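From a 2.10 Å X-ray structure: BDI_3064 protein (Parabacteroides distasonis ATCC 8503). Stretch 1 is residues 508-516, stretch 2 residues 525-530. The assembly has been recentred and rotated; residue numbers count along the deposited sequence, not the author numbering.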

# COMPACT_ATOMS: atom_id res chain seq x y z
N GLU A 508 9.29 -26.21 13.04
CA GLU A 508 10.31 -27.06 12.47
C GLU A 508 9.94 -27.41 11.03
O GLU A 508 10.80 -27.77 10.24
N ASP A 509 8.65 -27.31 10.69
CA ASP A 509 8.12 -27.76 9.42
C ASP A 509 8.84 -27.00 8.30
O ASP A 509 8.92 -25.77 8.36
N GLY A 510 9.38 -27.74 7.32
CA GLY A 510 10.06 -27.12 6.20
C GLY A 510 11.48 -26.65 6.46
O GLY A 510 12.13 -26.09 5.57
N LYS A 511 12.00 -26.91 7.66
CA LYS A 511 13.37 -26.53 7.94
C LYS A 511 14.37 -27.29 7.02
O LYS A 511 15.45 -26.79 6.78
N MET A 512 13.98 -28.45 6.50
CA MET A 512 14.79 -29.20 5.52
C MET A 512 14.58 -28.75 4.06
O MET A 512 14.95 -29.47 3.13
N TYR A 513 13.98 -27.58 3.87
CA TYR A 513 13.49 -27.06 2.58
C TYR A 513 12.25 -27.78 2.16
O TYR A 513 11.19 -27.16 1.97
N THR A 514 12.40 -29.09 1.97
CA THR A 514 11.28 -30.00 1.98
C THR A 514 10.56 -29.96 3.32
O THR A 514 11.14 -29.64 4.37
N ASN A 515 9.30 -30.32 3.27
CA ASN A 515 8.44 -30.19 4.43
C ASN A 515 7.82 -31.57 4.66
O ASN A 515 8.15 -32.24 5.65
N GLY A 516 6.92 -31.98 3.77
CA GLY A 516 6.27 -33.27 3.89
C GLY A 516 5.10 -33.37 4.85
O GLY A 516 4.44 -34.40 4.88
N LYS A 525 4.97 -30.58 -0.13
CA LYS A 525 6.31 -31.14 -0.34
C LYS A 525 7.42 -30.18 0.07
O LYS A 525 8.43 -30.59 0.64
N VAL A 526 7.24 -28.91 -0.20
CA VAL A 526 8.25 -27.92 0.10
C VAL A 526 7.59 -26.76 0.81
O VAL A 526 6.43 -26.41 0.55
N GLY A 527 8.33 -26.13 1.69
CA GLY A 527 7.90 -24.89 2.26
C GLY A 527 8.10 -24.85 3.75
O GLY A 527 7.86 -25.84 4.45
N VAL A 528 8.49 -23.68 4.23
CA VAL A 528 8.61 -23.44 5.65
C VAL A 528 7.20 -23.36 6.18
O VAL A 528 6.32 -22.74 5.57
N SER A 529 7.00 -23.99 7.33
CA SER A 529 5.71 -23.94 8.00
C SER A 529 4.65 -24.40 7.01
O SER A 529 4.90 -25.36 6.27
N ASN A 530 3.48 -23.75 6.97
CA ASN A 530 2.46 -24.11 5.98
C ASN A 530 2.48 -23.23 4.73
O ASN A 530 1.51 -23.21 3.99

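The two stretches lie side by side without forming regular strands, and much of what holds them together is backbone hydrogen bonding, supplemented by a few well-placed side chains. Three main-chain bonds span the contact: Ser529 N donates to Asp509 O (2.8 Å), Gly527 N to Tyr513 O (3.1 Å) and Asn515 N to Lys525 O (2.8 Å). The last two flank the single bridge that pairs Thr514 with Val526.

Asn515 makes the principal polar side-chain contact. Its CA-to-CB bond points toward the second stretch, and a t rotamer at chi1 (180°) carries the amide across to the backbone there. ND2 donates to Gly527 O at 2.7 Å and also lies 2.6 Å from Ser529 O; OD1 is satisfied by a residue adjoining one of the stretches. Gly527 therefore has both backbone polar atoms engaged, its N by Tyr513 O and its O by Asn515 ND2. The same carbonyl receives a CA-H...O contact from Gly510 CA at 3.1 Å, an approach that leaves no room for a side chain: a CB on Gly510 would clash with Gly527 O and Val528 CA.

Asp509 also points toward the second stretch, in an m rotamer. A water links its carboxylate to the hydroxyl of Ser529, donating to Asp509 OD2 at 3.3 Å and to Ser529 OG at 2.8 Å. Ser529 (t) directs its CB away from the first stretch, so this water extends the reach of a side chain that otherwise makes no close contact.

The apolar contribution comes chiefly from Tyr513 and Val526. The CA-to-CB bond of Tyr513 points away, yet its t rotamer brings the end of the side chain back, and Val526, itself t and sideways, places CG1 over one face of the ring. CG1 sits 3.7 Å from the ring centroid and 3.4 Å from Tyr513 CZ, a CH-pi contact, while Tyr513 OH is hydrogen-bonded elsewhere in the structure. Thr514 CG2 approaches Val526 CG2 more loosely, at 4.5 Å.

Several remaining polar groups are satisfied without crossing the contact. Thr514, in the p rotamer, uses OG1 to donate to Met512 O at 3.1 Å. Lys511 points away, and its extended chain, p at chi1 and t thereafter, brings NZ within 2.8 Å of Glu508 OE1 in a salt bridge that braces the type II turn between these residues. Lys525 likewise points away, its NZ hydrogen-bonded elsewhere in the structure.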

# COMPACT_ATOMS: atom_id res chain seq x y z
CB GLU A 508 10.45 -28.32 13.31
CG GLU A 508 10.96 -28.07 14.71
CD GLU A 508 12.47 -27.90 14.75
OE1 GLU A 508 13.18 -28.92 14.57
OE2 GLU A 508 12.92 -26.74 14.95
CB ASP A 509 6.60 -27.46 9.27
CG ASP A 509 5.73 -28.01 10.41
OD1 ASP A 509 6.25 -28.41 11.47
OD2 ASP A 509 4.49 -28.00 10.25
CB LYS A 511 13.72 -26.72 9.43
CG LYS A 511 13.92 -28.16 9.84
CD LYS A 511 14.27 -28.24 11.31
CE LYS A 511 14.79 -29.62 11.65
NZ LYS A 511 15.35 -29.64 13.02
CB MET A 512 14.50 -30.71 5.62
CG MET A 512 14.74 -31.35 6.99
SD MET A 512 16.40 -30.97 7.56
CE MET A 512 17.41 -32.04 6.51
CB TYR A 513 14.52 -27.08 1.44
CG TYR A 513 13.93 -26.44 0.21
CD1 TYR A 513 13.78 -25.07 0.12
CD2 TYR A 513 13.46 -27.22 -0.84
CE1 TYR A 513 13.21 -24.48 -1.01
CE2 TYR A 513 12.89 -26.65 -1.96
CZ TYR A 513 12.77 -25.28 -2.03
OH TYR A 513 12.18 -24.76 -3.16
CB THR A 514 11.74 -31.44 1.77
OG1 THR A 514 12.80 -31.72 2.70
CG2 THR A 514 12.21 -31.64 0.35
CB ASN A 515 7.43 -29.07 4.19
CG ASN A 515 6.48 -28.86 5.35
OD1 ASN A 515 6.02 -29.82 5.97
ND2 ASN A 515 6.13 -27.60 5.61
CB LYS A 525 6.49 -31.55 -1.80
CG LYS A 525 5.70 -32.80 -2.18
CD LYS A 525 5.77 -33.02 -3.68
CE LYS A 525 5.15 -34.33 -4.12
NZ LYS A 525 3.84 -34.11 -4.78
CB VAL A 526 8.89 -27.44 -1.20
CG1 VAL A 526 9.69 -26.15 -1.00
CG2 VAL A 526 9.76 -28.54 -1.79
CB VAL A 528 9.30 -22.10 5.92
CG1 VAL A 528 9.23 -21.75 7.41
CG2 VAL A 528 10.75 -22.17 5.45
CB SER A 529 5.48 -22.55 8.58
OG SER A 529 4.38 -22.58 9.45
CB ASN A 530 1.05 -24.24 6.60
CG ASN A 530 0.51 -22.95 7.16
OD1 ASN A 530 1.16 -21.90 7.13
ND2 ASN A 530 -0.71 -23.01 7.68
O HOH W 1 3.20 -24.97 10.37